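Local coordinates for lipoate-protein ligase 1 (Plasmodium falciparum, PDB 5T8U) that belongs to the lipoate-protein ligase family, combining a ligase A/B-type domain, which holds lipoic acid in this model, with a smaller C-terminal domain, at residues A[13-18]-A[242-247]; A[56-61]-A[219-224]; A[318-323]-A[337-342]; A[292-297]-A[306-311]. All blocks are in the same frame, centred on the assembly; numbering follows the deposited sequence.

Contact 1 (A[13-18]-A[242-247])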
# COMPACT_ATOMS: atom_id res chain seq x y z
N LEU A 13 8.58 -0.17 17.71
CA LEU A 13 8.71 1.26 17.45
C LEU A 13 7.37 1.85 17.02
O LEU A 13 6.61 1.22 16.28
CB LEU A 13 9.76 1.55 16.37
CG LEU A 13 11.23 1.53 16.77
CD1 LEU A 13 12.10 1.63 15.53
CD2 LEU A 13 11.54 2.66 17.73
N VAL A 14 7.12 3.07 17.48
CA VAL A 14 5.96 3.86 17.07
C VAL A 14 6.50 5.16 16.50
O VAL A 14 7.10 5.97 17.22
CB VAL A 14 5.00 4.12 18.24
CG1 VAL A 14 3.74 4.81 17.76
CG2 VAL A 14 4.68 2.82 18.97
N LEU A 15 6.28 5.37 15.20
CA LEU A 15 6.79 6.53 14.48
C LEU A 15 5.62 7.37 13.98
O LEU A 15 4.57 6.83 13.63
CB LEU A 15 7.67 6.09 13.31
CG LEU A 15 8.63 4.93 13.59
CD1 LEU A 15 9.42 4.57 12.34
CD2 LEU A 15 9.57 5.26 14.74
N VAL A 16 5.82 8.68 13.96
CA VAL A 16 4.78 9.62 13.57
C VAL A 16 5.39 10.66 12.64
O VAL A 16 6.55 11.06 12.80
CB VAL A 16 4.15 10.31 14.81
CG1 VAL A 16 3.11 11.34 14.38
CG2 VAL A 16 3.53 9.26 15.72
N SER A 17 4.60 11.09 11.66
CA SER A 17 4.98 12.17 10.76
C SER A 17 3.89 13.23 10.80
O SER A 17 2.74 12.96 10.45
CB SER A 17 5.18 11.67 9.33
OG SER A 17 5.36 12.75 8.43
N ASN A 18 4.25 14.44 11.24
CA ASN A 18 3.31 15.55 11.23
C ASN A 18 3.20 16.22 9.87
O ASN A 18 2.30 17.04 9.67
CB ASN A 18 3.70 16.59 12.29
CG ASN A 18 3.40 16.12 13.70
OD1 ASN A 18 2.24 15.96 14.08
ND2 ASN A 18 4.45 15.91 14.49
N THR A 242 6.02 4.99 23.83
CA THR A 242 7.03 5.86 23.25
C THR A 242 6.67 6.17 21.80
O THR A 242 6.21 5.29 21.07
CB THR A 242 8.43 5.22 23.31
OG1 THR A 242 8.75 4.90 24.67
CG2 THR A 242 9.48 6.18 22.76
N VAL A 243 6.87 7.42 21.40
CA VAL A 243 6.46 7.91 20.09
C VAL A 243 7.61 8.73 19.51
O VAL A 243 8.08 9.68 20.14
CB VAL A 243 5.18 8.76 20.16
CG1 VAL A 243 4.78 9.27 18.78
CG2 VAL A 243 4.05 7.95 20.78
N HIS A 244 8.06 8.36 18.31
CA HIS A 244 9.10 9.09 17.61
C HIS A 244 8.49 9.93 16.49
O HIS A 244 7.50 9.54 15.86
CB HIS A 244 10.14 8.14 17.02
CG HIS A 244 11.05 7.54 18.05
ND1 HIS A 244 10.66 6.50 18.88
CD2 HIS A 244 12.33 7.82 18.38
CE1 HIS A 244 11.66 6.18 19.68
NE2 HIS A 244 12.69 6.96 19.40
N TYR A 245 9.09 11.09 16.25
CA TYR A 245 8.67 12.01 15.19
C TYR A 245 9.79 12.12 14.17
O TYR A 245 10.90 12.55 14.51
CB TYR A 245 8.31 13.38 15.78
CG TYR A 245 7.10 13.34 16.69
CD1 TYR A 245 5.85 13.72 16.23
CD2 TYR A 245 7.22 12.91 18.00
CE1 TYR A 245 4.74 13.68 17.06
CE2 TYR A 245 6.11 12.87 18.84
CZ TYR A 245 4.88 13.25 18.36
OH TYR A 245 3.78 13.21 19.19
N ILE A 246 9.50 11.73 12.93
CA ILE A 246 10.54 11.57 11.91
C ILE A 246 10.43 12.59 10.78
O ILE A 246 11.40 12.75 10.03
CB ILE A 246 10.53 10.14 11.34
CG1 ILE A 246 9.15 9.81 10.75
CG2 ILE A 246 10.91 9.14 12.42
CD1 ILE A 246 9.11 8.51 9.97
N ASP A 247 9.29 13.28 10.64
CA ASP A 247 9.15 14.23 9.54
C ASP A 247 10.18 15.35 9.59
O ASP A 247 10.34 16.06 8.59
CB ASP A 247 7.74 14.82 9.54
CG ASP A 247 7.38 15.49 10.85
OD1 ASP A 247 7.87 15.03 11.90
OD2 ASP A 247 6.61 16.47 10.82

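Contact 2 (A[56-61]-A[219-224])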
# COMPACT_ATOMS: atom_id res chain seq x y z
N LEU A 56 5.07 0.53 13.87
CA LEU A 56 3.83 1.18 13.50
C LEU A 56 4.13 2.64 13.18
O LEU A 56 4.70 3.34 14.00
CB LEU A 56 2.78 1.09 14.61
CG LEU A 56 1.56 2.00 14.45
CD1 LEU A 56 0.84 1.72 13.14
CD2 LEU A 56 0.61 1.82 15.62
N PHE A 57 3.74 3.08 11.98
CA PHE A 57 4.00 4.44 11.53
C PHE A 57 2.68 5.09 11.14
O PHE A 57 1.97 4.58 10.27
CB PHE A 57 4.98 4.44 10.35
CG PHE A 57 5.09 5.76 9.65
CD1 PHE A 57 5.29 6.93 10.36
CD2 PHE A 57 5.00 5.84 8.26
CE1 PHE A 57 5.40 8.14 9.72
CE2 PHE A 57 5.11 7.06 7.62
CZ PHE A 57 5.31 8.21 8.35
N LEU A 58 2.37 6.22 11.77
CA LEU A 58 1.11 6.92 11.56
C LEU A 58 1.35 8.23 10.83
O LEU A 58 2.32 8.93 11.10
CB LEU A 58 0.42 7.18 12.90
CG LEU A 58 -0.10 5.91 13.58
CD1 LEU A 58 -0.12 6.06 15.09
CD2 LEU A 58 -1.48 5.57 13.05
N TRP A 59 0.46 8.55 9.89
CA TRP A 59 0.65 9.73 9.06
C TRP A 59 -0.67 10.11 8.41
O TRP A 59 -1.56 9.28 8.24
CB TRP A 59 1.73 9.50 8.00
CG TRP A 59 1.65 8.17 7.29
CD1 TRP A 59 1.83 6.93 7.84
CD2 TRP A 59 1.39 7.95 5.90
NE1 TRP A 59 1.68 5.96 6.89
CE2 TRP A 59 1.41 6.56 5.69
CE3 TRP A 59 1.13 8.79 4.82
CZ2 TRP A 59 1.19 5.99 4.43
CZ3 TRP A 59 0.91 8.23 3.57
CH2 TRP A 59 0.94 6.84 3.39
N ARG A 60 -0.79 11.39 8.06
CA ARG A 60 -1.97 11.92 7.40
C ARG A 60 -1.54 12.75 6.20
O ARG A 60 -0.43 13.28 6.16
CB ARG A 60 -2.82 12.77 8.36
CG ARG A 60 -3.39 12.00 9.54
CD ARG A 60 -3.71 12.92 10.70
NE ARG A 60 -4.74 13.91 10.36
CZ ARG A 60 -5.08 14.93 11.14
NH1 ARG A 60 -4.48 15.11 12.31
NH2 ARG A 60 -6.02 15.77 10.75
N ASN A 61 -2.44 12.85 5.22
CA ASN A 61 -2.16 13.57 3.99
C ASN A 61 -3.33 14.48 3.64
O ASN A 61 -4.49 14.16 3.93
CB ASN A 61 -1.89 12.62 2.82
CG ASN A 61 -1.00 11.46 3.21
OD1 ASN A 61 0.23 11.58 3.25
ND2 ASN A 61 -1.61 10.32 3.51
N ALA A 219 -5.36 5.38 20.87
CA ALA A 219 -5.88 4.05 21.15
C ALA A 219 -5.12 2.99 20.36
O ALA A 219 -4.79 1.91 20.88
CB ALA A 219 -7.37 3.98 20.84
N LEU A 220 -4.82 3.28 19.09
CA LEU A 220 -4.15 2.31 18.23
C LEU A 220 -2.74 2.02 18.72
O LEU A 220 -2.30 0.86 18.72
CB LEU A 220 -4.13 2.82 16.80
CG LEU A 220 -3.68 1.87 15.70
CD1 LEU A 220 -4.51 0.59 15.70
CD2 LEU A 220 -3.78 2.56 14.35
N ILE A 221 -2.01 3.05 19.14
CA ILE A 221 -0.68 2.84 19.71
C ILE A 221 -0.78 2.01 20.98
O ILE A 221 0.02 1.10 21.21
CB ILE A 221 0.01 4.20 19.98
CG1 ILE A 221 0.15 4.99 18.67
CG2 ILE A 221 1.38 3.98 20.62
CD1 ILE A 221 0.64 6.41 18.86
N LYS A 222 -1.78 2.30 21.82
CA LYS A 222 -2.00 1.52 23.03
C LYS A 222 -2.15 0.03 22.70
O LYS A 222 -1.41 -0.81 23.22
CB LYS A 222 -3.24 2.04 23.77
CG LYS A 222 -2.97 3.25 24.64
CD LYS A 222 -4.26 3.80 25.25
CE LYS A 222 -3.98 4.83 26.33
NZ LYS A 222 -5.23 5.30 27.00
N GLU A 223 -3.11 -0.31 21.84
CA GLU A 223 -3.33 -1.71 21.51
C GLU A 223 -2.16 -2.32 20.75
O GLU A 223 -2.01 -3.55 20.75
CB GLU A 223 -4.62 -1.86 20.70
CG GLU A 223 -5.89 -1.73 21.53
CD GLU A 223 -6.03 -2.84 22.55
OE1 GLU A 223 -6.91 -2.74 23.43
OE2 GLU A 223 -5.26 -3.82 22.48
N PHE A 224 -1.34 -1.50 20.10
CA PHE A 224 -0.14 -2.00 19.43
C PHE A 224 0.90 -2.46 20.45
O PHE A 224 1.26 -3.64 20.51
CB PHE A 224 0.42 -0.90 18.52
CG PHE A 224 1.72 -1.24 17.86
CD1 PHE A 224 1.75 -1.98 16.69
CD2 PHE A 224 2.92 -0.79 18.39
CE1 PHE A 224 2.95 -2.28 16.07
CE2 PHE A 224 4.12 -1.08 17.78
CZ PHE A 224 4.14 -1.83 16.61

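Contact 3 (A[318-323]-A[337-342])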
# COMPACT_ATOMS: atom_id res chain seq x y z
N ASP A 318 4.45 -8.59 -11.56
CA ASP A 318 5.78 -8.45 -12.13
C ASP A 318 6.22 -9.75 -12.79
O ASP A 318 6.77 -9.75 -13.90
CB ASP A 318 6.78 -8.01 -11.06
CG ASP A 318 6.56 -6.58 -10.62
OD1 ASP A 318 6.16 -5.75 -11.46
OD2 ASP A 318 6.80 -6.28 -9.43
N HIS A 319 5.97 -10.88 -12.13
CA HIS A 319 6.26 -12.17 -12.74
C HIS A 319 5.51 -12.35 -14.05
O HIS A 319 6.03 -12.99 -14.97
CB HIS A 319 5.93 -13.30 -11.76
CG HIS A 319 6.98 -13.54 -10.73
ND1 HIS A 319 6.68 -13.87 -9.42
CD2 HIS A 319 8.33 -13.50 -10.80
CE1 HIS A 319 7.80 -14.02 -8.74
NE2 HIS A 319 8.82 -13.80 -9.55
N LEU A 320 4.30 -11.80 -14.16
CA LEU A 320 3.63 -11.77 -15.46
C LEU A 320 4.38 -10.88 -16.43
O LEU A 320 4.59 -11.25 -17.59
CB LEU A 320 2.19 -11.30 -15.31
CG LEU A 320 1.22 -12.16 -14.48
CD1 LEU A 320 -0.20 -11.64 -14.63
CD2 LEU A 320 1.30 -13.63 -14.85
N LYS A 321 4.80 -9.69 -15.98
CA LYS A 321 5.55 -8.78 -16.84
C LYS A 321 6.82 -9.41 -17.39
O LYS A 321 7.32 -8.97 -18.43
CB LYS A 321 5.90 -7.51 -16.07
CG LYS A 321 4.84 -6.42 -16.12
CD LYS A 321 5.15 -5.30 -15.14
CE LYS A 321 4.22 -4.11 -15.33
NZ LYS A 321 4.65 -3.23 -16.45
N SER A 322 7.35 -10.44 -16.72
CA SER A 322 8.54 -11.11 -17.25
C SER A 322 8.30 -11.76 -18.60
O SER A 322 9.26 -12.23 -19.22
CB SER A 322 9.03 -12.17 -16.25
OG SER A 322 8.15 -13.29 -16.22
N ILE A 323 7.05 -11.81 -19.09
CA ILE A 323 6.78 -12.40 -20.39
C ILE A 323 7.27 -11.50 -21.52
O ILE A 323 7.57 -11.98 -22.61
CB ILE A 323 5.28 -12.71 -20.54
CG1 ILE A 323 5.03 -13.59 -21.77
CG2 ILE A 323 4.48 -11.42 -20.64
CD1 ILE A 323 3.59 -14.01 -21.97
N ILE A 337 4.48 -23.34 -21.50
CA ILE A 337 5.80 -23.63 -20.93
C ILE A 337 6.25 -22.47 -20.05
O ILE A 337 6.67 -22.67 -18.90
CB ILE A 337 6.82 -23.92 -22.05
CG1 ILE A 337 6.46 -25.22 -22.78
CG2 ILE A 337 8.24 -23.97 -21.51
CD1 ILE A 337 6.61 -26.48 -21.94
N PHE A 338 6.17 -21.25 -20.58
CA PHE A 338 6.63 -20.09 -19.83
C PHE A 338 5.93 -19.99 -18.48
O PHE A 338 6.56 -19.67 -17.47
CB PHE A 338 6.41 -18.82 -20.64
CG PHE A 338 6.64 -17.56 -19.86
CD1 PHE A 338 5.59 -16.70 -19.57
CD2 PHE A 338 7.90 -17.24 -19.39
CE1 PHE A 338 5.80 -15.55 -18.84
CE2 PHE A 338 8.12 -16.09 -18.66
CZ PHE A 338 7.06 -15.24 -18.38
N PHE A 339 4.62 -20.24 -18.45
CA PHE A 339 3.91 -20.25 -17.17
C PHE A 339 4.38 -21.39 -16.28
O PHE A 339 4.43 -21.24 -15.05
CB PHE A 339 2.40 -20.33 -17.40
CG PHE A 339 1.76 -19.00 -17.67
CD1 PHE A 339 1.29 -18.22 -16.63
CD2 PHE A 339 1.65 -18.53 -18.97
CE1 PHE A 339 0.71 -17.00 -16.88
CE2 PHE A 339 1.06 -17.31 -19.22
CZ PHE A 339 0.59 -16.54 -18.17
N LYS A 340 4.73 -22.53 -16.87
CA LYS A 340 5.25 -23.64 -16.07
C LYS A 340 6.59 -23.28 -15.45
O LYS A 340 6.95 -23.82 -14.39
CB LYS A 340 5.39 -24.89 -16.94
CG LYS A 340 5.43 -26.19 -16.15
CD LYS A 340 6.01 -27.33 -16.98
CE LYS A 340 5.45 -28.67 -16.53
NZ LYS A 340 6.32 -29.81 -16.92
N LYS A 341 7.34 -22.37 -16.07
CA LYS A 341 8.67 -22.02 -15.57
C LYS A 341 8.62 -21.11 -14.35
O LYS A 341 9.61 -21.02 -13.62
CB LYS A 341 9.48 -21.34 -16.68
N LEU A 342 7.49 -20.44 -14.10
CA LEU A 342 7.40 -19.50 -12.99
C LEU A 342 7.13 -20.22 -11.68
O LEU A 342 6.42 -21.23 -11.64
CB LEU A 342 6.29 -18.48 -13.25
CG LEU A 342 6.38 -17.64 -14.52
CD1 LEU A 342 5.05 -16.97 -14.79
CD2 LEU A 342 7.49 -16.61 -14.41

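Contact 4 (A[292-297]-A[306-311])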
# COMPACT_ATOMS: atom_id res chain seq x y z
N GLU A 292 -5.12 -6.03 -17.45
CA GLU A 292 -5.05 -5.48 -18.80
C GLU A 292 -3.65 -5.70 -19.33
O GLU A 292 -2.68 -5.20 -18.75
CB GLU A 292 -5.39 -3.99 -18.81
CG GLU A 292 -6.87 -3.67 -18.69
CD GLU A 292 -7.16 -2.20 -18.89
OE1 GLU A 292 -6.21 -1.39 -18.84
OE2 GLU A 292 -8.34 -1.85 -19.10
N LEU A 293 -3.54 -6.43 -20.44
CA LEU A 293 -2.27 -6.70 -21.09
C LEU A 293 -2.21 -5.97 -22.42
O LEU A 293 -3.12 -6.09 -23.24
CB LEU A 293 -2.08 -8.20 -21.32
CG LEU A 293 -1.27 -8.96 -20.26
CD1 LEU A 293 -2.04 -9.01 -18.95
CD2 LEU A 293 -0.93 -10.35 -20.75
N PHE A 294 -1.13 -5.21 -22.61
CA PHE A 294 -0.82 -4.60 -23.90
C PHE A 294 0.45 -5.24 -24.44
O PHE A 294 1.42 -5.43 -23.69
CB PHE A 294 -0.62 -3.08 -23.76
CG PHE A 294 -1.80 -2.37 -23.18
CD1 PHE A 294 -2.64 -1.61 -23.99
CD2 PHE A 294 -2.08 -2.44 -21.82
CE1 PHE A 294 -3.73 -0.95 -23.46
CE2 PHE A 294 -3.17 -1.78 -21.29
CZ PHE A 294 -4.00 -1.03 -22.11
N PHE A 295 0.45 -5.59 -25.72
CA PHE A 295 1.61 -6.29 -26.26
C PHE A 295 1.71 -6.08 -27.76
O PHE A 295 0.73 -5.77 -28.44
CB PHE A 295 1.55 -7.79 -25.94
CG PHE A 295 0.36 -8.50 -26.53
CD1 PHE A 295 -0.81 -8.62 -25.80
CD2 PHE A 295 0.42 -9.05 -27.79
CE1 PHE A 295 -1.91 -9.27 -26.34
CE2 PHE A 295 -0.67 -9.70 -28.34
CZ PHE A 295 -1.83 -9.81 -27.61
N ASN A 296 2.94 -6.24 -28.26
CA ASN A 296 3.25 -6.23 -29.68
C ASN A 296 3.88 -7.57 -30.06
O ASN A 296 4.48 -8.24 -29.21
CB ASN A 296 4.20 -5.09 -30.04
CG ASN A 296 3.70 -3.74 -29.57
OD1 ASN A 296 2.50 -3.52 -29.45
ND2 ASN A 296 4.63 -2.83 -29.30
N VAL A 297 3.74 -7.94 -31.33
CA VAL A 297 4.28 -9.20 -31.83
C VAL A 297 4.94 -8.94 -33.18
O VAL A 297 4.31 -8.37 -34.08
CB VAL A 297 3.20 -10.29 -31.95
CG1 VAL A 297 3.78 -11.58 -32.51
CG2 VAL A 297 2.55 -10.54 -30.59
N ASN A 306 3.09 -4.51 -21.52
CA ASN A 306 2.90 -3.87 -20.23
C ASN A 306 1.58 -4.33 -19.65
O ASN A 306 0.64 -4.64 -20.40
CB ASN A 306 2.94 -2.34 -20.35
CG ASN A 306 3.00 -1.65 -19.00
OD1 ASN A 306 3.16 -2.30 -17.97
ND2 ASN A 306 2.89 -0.33 -19.01
N ILE A 307 1.50 -4.38 -18.32
CA ILE A 307 0.32 -4.86 -17.61
C ILE A 307 -0.16 -3.76 -16.67
O ILE A 307 0.62 -3.25 -15.86
CB ILE A 307 0.61 -6.16 -16.83
CG1 ILE A 307 1.11 -7.24 -17.78
CG2 ILE A 307 -0.66 -6.62 -16.10
CD1 ILE A 307 1.47 -8.56 -17.10
N PHE A 308 -1.43 -3.40 -16.79
CA PHE A 308 -2.11 -2.58 -15.81
C PHE A 308 -3.10 -3.45 -15.05
O PHE A 308 -3.67 -4.39 -15.61
CB PHE A 308 -2.84 -1.40 -16.47
CG PHE A 308 -1.95 -0.52 -17.30
CD1 PHE A 308 -2.44 0.12 -18.42
CD2 PHE A 308 -0.62 -0.34 -16.96
CE1 PHE A 308 -1.63 0.93 -19.19
CE2 PHE A 308 0.20 0.47 -17.72
CZ PHE A 308 -0.31 1.11 -18.84
N SER A 309 -3.32 -3.14 -13.78
CA SER A 309 -4.14 -4.02 -12.96
C SER A 309 -4.65 -3.29 -11.73
O SER A 309 -4.23 -2.18 -11.41
CB SER A 309 -3.34 -5.26 -12.54
OG SER A 309 -4.12 -6.14 -11.75
N ASP A 310 -5.58 -3.96 -11.04
CA ASP A 310 -6.17 -3.50 -9.79
C ASP A 310 -5.78 -4.39 -8.62
O ASP A 310 -6.41 -4.34 -7.56
CB ASP A 310 -7.70 -3.46 -9.95
CG ASP A 310 -8.36 -2.50 -8.98
OD1 ASP A 310 -7.86 -1.37 -8.81
OD2 ASP A 310 -9.42 -2.87 -8.42
N CYS A 311 -4.73 -5.20 -8.79
CA CYS A 311 -4.45 -6.33 -7.92
C CYS A 311 -3.56 -5.94 -6.76
O CYS A 311 -2.78 -4.98 -6.83
CB CYS A 311 -3.79 -7.45 -8.73
SG CYS A 311 -3.59 -9.02 -7.86

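Contact 1 (A[13-18]-A[242-247])
Within residues 242-247 the short strand 244-245 pairs in parallel with strand 13-17 and forms the outermost strand on this side of the mixed sheet in the ligase A/B domain. Thr242 takes part through its backbone: its O sits 3.3 Å from Val14 CB. Val243 turns CG1, anti to its backbone N, onto Val16 CG2, a tight crossing of methyls at 3.3 Å. His244 is the anchor. Its N gives a nearly straight bond to Val14 O (2.8 Å, 173°), while its O takes Val16 N at 2.7 Å in a more bent bond, 134° at the hydrogen. On the face shared with Leu15, His244 CB meets Leu15 CD2 at 3.7 Å, and the imidazole tilts toward Leu13 CD2. Tyr245 lies on the other face beside Val16, its ring running alongside the valine's CG1. At the ring edge stands the amide of Asn18, its plane only 12° from that of the ring and ND2 3.1 Å from Tyr245 CD1. Ile246 donates its N to Val16 O at 3.0 Å, and its side chain fits against Leu28 and Leu32 of helix 22-34 and Phe57 of strand 55-59, on the buried side of the sheet. Asp247 has CG in the crowded position between its own backbone N and carbonyl carbon; its CB lies 3.3 Å from Ser17 OG, the hydroxyl that is hydrogen-bonded to Asn25 OD1.

Contact 2 (A[56-61]-A[219-224])
Glu223 OE1 is the best-held side-chain oxygen here, gripped twice: by a hydrogen bond from Asn130 ND2 and by a weak, long ion pair with Lys226 NZ. The first ties it to helix 117-132, the second stays within helix 213-227; both lie on a flank turned from the strand, and the contact itself is apolar. Phe224 brings its ring to the strand with CG anti to the backbone N (chi1 175°), and Leu56 CB sits over the centre of one face, 3.7 Å from the centroid in a CH-pi contact. Leu56 and Phe224 slide past each other in opposite directions, so Leu56 CD2 also reaches Phe224 CB, at 4.0 Å. This is a helix laid along a sheet: helix 219-224 runs almost exactly antiparallel to strand 56-59, at 177°, with the axes 10.4 Å apart. Two residues on, facing the same way, Leu58 splits its methyls between two helix residues: CD1 crosses Ile221 CG1 at 3.7 Å, and CD2 meets Leu220 CD2 at 4.0 Å. The next residue, Trp59, points to the other face of the sheet, as alternation demands, and there touches the bound lipoic acid, its NE1 hydrogen-bonded to Thr109 OG1.

Contact 3 (A[318-323]-A[337-342])
The ring of Phe338 carries this contact, its outer atoms meeting Ser322 and Ile323 of the facing segment. Ser322 OG stands at the ring edge, in its plane, 3.1 Å from Phe338 CZ. From another direction Ile323 comes in obliquely, its CB 3.4 Å from Phe338 CE1, with its CG1 also close to CE1 and CD1. Leu342 closes in beside them with CD2 3.8 Å from Ser322 OG, leaving a serine hydroxyl among carbon neighbours. What satisfies and fixes that hydroxyl is the backbone: Ser322 OG turns back to donate to His319 O at a very short 2.5 Å, approaching from above the carbonyl plane. The turn back follows from a crowded first torsion, with OG between the backbone N and carbonyl carbon (chi1 72°). Phe338 is aimed across by having CG anti to its backbone N (chi1 170°). A second, looser touch lies deeper, where Leu320 CD2 meets Phe339 CE1 obliquely at 4.0 Å. Both of those side chains also rest on Leu350 of helix 347-357. The contact thus joins helices 314-321 and 332-341 of the C-terminal domain; helix 347-357 packs against their inner residues, and strand 302-309 lies alongside, with Ile307 against Leu320 and Ile302 against Ile323.

Contact 4 (A[292-297]-A[306-311])
Leu293 and Ile307 make the buried side of this contact. They lie next to each other and point the same way, with Leu293 CD1 3.8 Å from Ile307 CG1, on the face of the sheet that helix 314-321 covers through Leu320. The first torsion of Leu293 (chi1 -96°) lies off the staggered positions, which suggests slight strain. Between the two strands the backbone bonds share one length but vary in straightness. Glu292 and Phe308 exchange two bent ones, Glu292 N to Phe308 O and Phe308 N to Glu292 O, each 2.9 Å long. Phe294 N adds a nearly straight one to Asn306 O, also 2.9 Å. The strands are neighbouring arms of the beta hairpin 289-297 and 302-309, two of the three strands in the antiparallel sheet of the C-terminal domain. The opposite face, with Glu292, Phe294, Asn306 and Phe308, is partly exposed, though its two rings touch closely. They meet obliquely, planes 54° apart, with Phe294 CE2 and Phe308 CD1 3.5 Å from each other. Phe294 has a further aromatic partner in His281 of strand 280-286, which stacks on it. The loose element is Glu292, which runs out extended beyond CG; its OE1 comes no nearer to the Phe308 ring than CD1 at 4.1 Å. Asn306 OD1 is hydrogen-bonded to Lys321 NZ.

The four contacts fall into two pairs at opposite sides of the chain's centre. Contacts 1 and 2 have centres 9 Å apart and share the mixed sheet: strands 13-17 and 55-59 are neighbours in it, and helix 213-227 leads on to strand 244-245. Along the chain contact 1, whose segments come first and last, brackets contact 2 and draws the N-terminal strand together with residues following that helix. Contact 4 and then contact 3 follow, centres 13 Å apart, joined where strand 302-309 runs on to helix 314-321. Contacts 2 and 4 stay about 16 Å apart at their nearest atoms, consistent with the pairs belonging to different domains, which still touch, as in the salt bridge Asp318-Lys69.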